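Local coordinates for putative sugar binding protein (Salmonella enterica subsp. enterica serovar Typhimurium, PDB 3KNZ) that probably binds phosphorylated sugars or related carbohydrate derivatives through SIS-type domains, in the manner of the isomerase part of glucosamine-6-phosphate synthase, at residues T60-A65 with V80-P85. Numbering follows the deposited sequence.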
loop_
_atom_site.group_PDB
_atom_site.type_symbol
_atom_site.label_atom_id
_atom_site.label_comp_id
_atom_site.label_asym_id
_atom_site.label_seq_id
_atom_site.Cartn_x
_atom_site.Cartn_y
_atom_site.Cartn_z
ATOM N N THR A 60 -2.624 -8.920 8.782
ATOM C CA THR A 60 -4.042 -8.937 9.134
ATOM C C THR A 60 -4.505 -7.650 9.821
ATOM O O THR A 60 -5.608 -7.175 9.567
ATOM C CB THR A 60 -4.387 -10.154 10.003
ATOM O OG1 THR A 60 -4.147 -11.349 9.251
ATOM C CG2 THR A 60 -5.856 -10.113 10.446
ATOM N N SER A 61 -3.659 -7.087 10.677
ATOM C CA SER A 61 -3.996 -5.848 11.366
ATOM C C SER A 61 -4.197 -4.726 10.360
ATOM O O SER A 61 -5.174 -3.978 10.428
ATOM C CB SER A 61 -2.896 -5.477 12.360
ATOM O OG SER A 61 -2.739 -6.495 13.333
ATOM N N TYR A 62 -3.253 -4.614 9.432
ATOM C CA TYR A 62 -3.302 -3.607 8.367
ATOM C C TYR A 62 -4.547 -3.756 7.504
ATOM O O TYR A 62 -5.199 -2.760 7.167
ATOM C CB TYR A 62 -2.030 -3.697 7.510
ATOM C CG TYR A 62 -2.084 -3.001 6.163
ATOM C CD1 TYR A 62 -2.010 -1.619 6.059
ATOM C CD2 TYR A 62 -2.159 -3.744 4.986
ATOM C CE1 TYR A 62 -2.043 -0.991 4.812
ATOM C CE2 TYR A 62 -2.199 -3.134 3.745
ATOM C CZ TYR A 62 -2.137 -1.762 3.660
ATOM O OH TYR A 62 -2.168 -1.186 2.409
ATOM N N HIS A 63 -4.879 -4.999 7.156
ATOM C CA HIS A 63 -6.071 -5.273 6.353
ATOM C C HIS A 63 -7.340 -4.895 7.113
ATOM O O HIS A 63 -8.251 -4.298 6.551
ATOM C CB HIS A 63 -6.128 -6.735 5.947
ATOM C CG HIS A 63 -4.928 -7.188 5.182
ATOM N ND1 HIS A 63 -4.321 -8.405 5.399
ATOM C CD2 HIS A 63 -4.198 -6.565 4.226
ATOM C CE1 HIS A 63 -3.292 -8.530 4.579
ATOM N NE2 HIS A 63 -3.191 -7.424 3.862
ATOM N N GLY A 64 -7.392 -5.248 8.391
ATOM C CA GLY A 64 -8.517 -4.882 9.223
ATOM C C GLY A 64 -8.728 -3.384 9.196
ATOM O O GLY A 64 -9.869 -2.909 9.194
ATOM N N ALA A 65 -7.623 -2.642 9.181
ATOM C CA ALA A 65 -7.667 -1.182 9.105
ATOM C C ALA A 65 -8.237 -0.750 7.763
ATOM O O ALA A 65 -9.104 0.121 7.698
ATOM C CB ALA A 65 -6.277 -0.584 9.303
ATOM N N VAL A 80 -9.280 9.553 8.026
ATOM C CA VAL A 80 -8.686 8.348 8.580
ATOM C C VAL A 80 -7.611 7.786 7.651
ATOM O O VAL A 80 -7.903 7.379 6.527
ATOM C CB VAL A 80 -9.732 7.263 8.824
ATOM C CG1 VAL A 80 -9.036 5.939 9.212
ATOM C CG2 VAL A 80 -10.743 7.720 9.882
ATOM N N ASP A 81 -6.372 7.759 8.130
ATOM C CA ASP A 81 -5.257 7.231 7.359
ATOM C C ASP A 81 -5.007 5.775 7.718
ATOM O O ASP A 81 -5.222 5.375 8.863
ATOM C CB ASP A 81 -3.977 8.011 7.682
ATOM C CG ASP A 81 -4.060 9.481 7.313
ATOM O OD1 ASP A 81 -4.659 9.808 6.266
ATOM O OD2 ASP A 81 -3.489 10.309 8.057
ATOM N N VAL A 82 -4.564 4.983 6.741
ATOM C CA VAL A 82 -4.147 3.598 6.995
ATOM C C VAL A 82 -2.784 3.383 6.348
ATOM O O VAL A 82 -2.649 3.485 5.131
ATOM C CB VAL A 82 -5.101 2.554 6.423
ATOM C CG1 VAL A 82 -4.555 1.171 6.718
ATOM C CG2 VAL A 82 -6.505 2.718 6.999
ATOM N N CYS A 83 -1.774 3.079 7.155
ATOM C CA CYS A 83 -0.430 2.904 6.626
ATOM C C CYS A 83 0.429 1.989 7.478
ATOM O O CYS A 83 0.129 1.744 8.647
ATOM C CB CYS A 83 0.270 4.247 6.585
ATOM S SG CYS A 83 0.620 4.813 8.237
ATOM N N TRP A 84 1.520 1.513 6.883
ATOM C CA TRP A 84 2.470 0.668 7.583
ATOM C C TRP A 84 3.302 1.548 8.508
ATOM O O TRP A 84 3.561 2.711 8.196
ATOM C CB TRP A 84 3.372 -0.073 6.600
ATOM C CG TRP A 84 2.612 -0.854 5.605
ATOM C CD1 TRP A 84 1.845 -1.953 5.841
ATOM C CD2 TRP A 84 2.553 -0.614 4.198
ATOM N NE1 TRP A 84 1.293 -2.405 4.669
ATOM C CE2 TRP A 84 1.716 -1.602 3.643
ATOM C CE3 TRP A 84 3.116 0.352 3.355
ATOM C CZ2 TRP A 84 1.427 -1.657 2.279
ATOM C CZ3 TRP A 84 2.834 0.293 2.003
ATOM C CH2 TRP A 84 1.994 -0.706 1.478
ATOM N N PRO A 85 3.731 0.991 9.648
ATOM C CA PRO A 85 4.475 1.763 10.642
ATOM C C PRO A 85 5.678 2.556 10.114
ATOM O O PRO A 85 5.895 3.683 10.557
ATOM C CB PRO A 85 4.938 0.694 11.633
ATOM C CG PRO A 85 3.963 -0.425 11.476
ATOM C CD PRO A 85 3.546 -0.416 10.050
#
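Trp84 meets one face of the Tyr62 ring obliquely, with its NE1 3.4 Å above the plane, over the ring's centre. The planes are inclined by 34° and the five-membered ring comes nearest the ring centre, its centroid 4.2 Å from that of the phenol ring. Farther out, CZ2 of Trp84 reaches Tyr62 OH at 3.6 Å, so the contact follows the long axis of the tyrosine out to its hydroxyl. Tyr62 takes part because CG is anti to the backbone N (chi1 164°), which carries the ring off the helix toward the end of the strand. Two broad, flat side chains suit this place: they span a gap where the CA atoms of Tyr62 and Trp84 stay 7.2 Å apart.

One turn along the helix the two backbones come closer. Ala65 and Val82 bring their CA atoms to 6.3 Å, and Ala65 CB meets Val82 CG1 at 3.6 Å. The small methyl lets the helix approach, while the branched valine divides its work: CG1 touches both Ala65 and the Tyr62 ring, 3.8 Å from its CE1, and CG2 turns to the helix backbone near Ala65 O. Leu55, on the adjacent strand 52-56, also touches Ala65. Tyr62 and Ala65 are buried, whereas Val82, on the strand at the sheet's margin within this chain, and Trp84, in the loop that follows, remain partly exposed.

The helix joins strand 52-56 to the parallel strand 80-83, making the first beta-alpha-beta crossover of an SIS domain's alpha/beta sandwich. No hydrogen bond links the two segments, so their direct contact rests on apolar and aromatic packing.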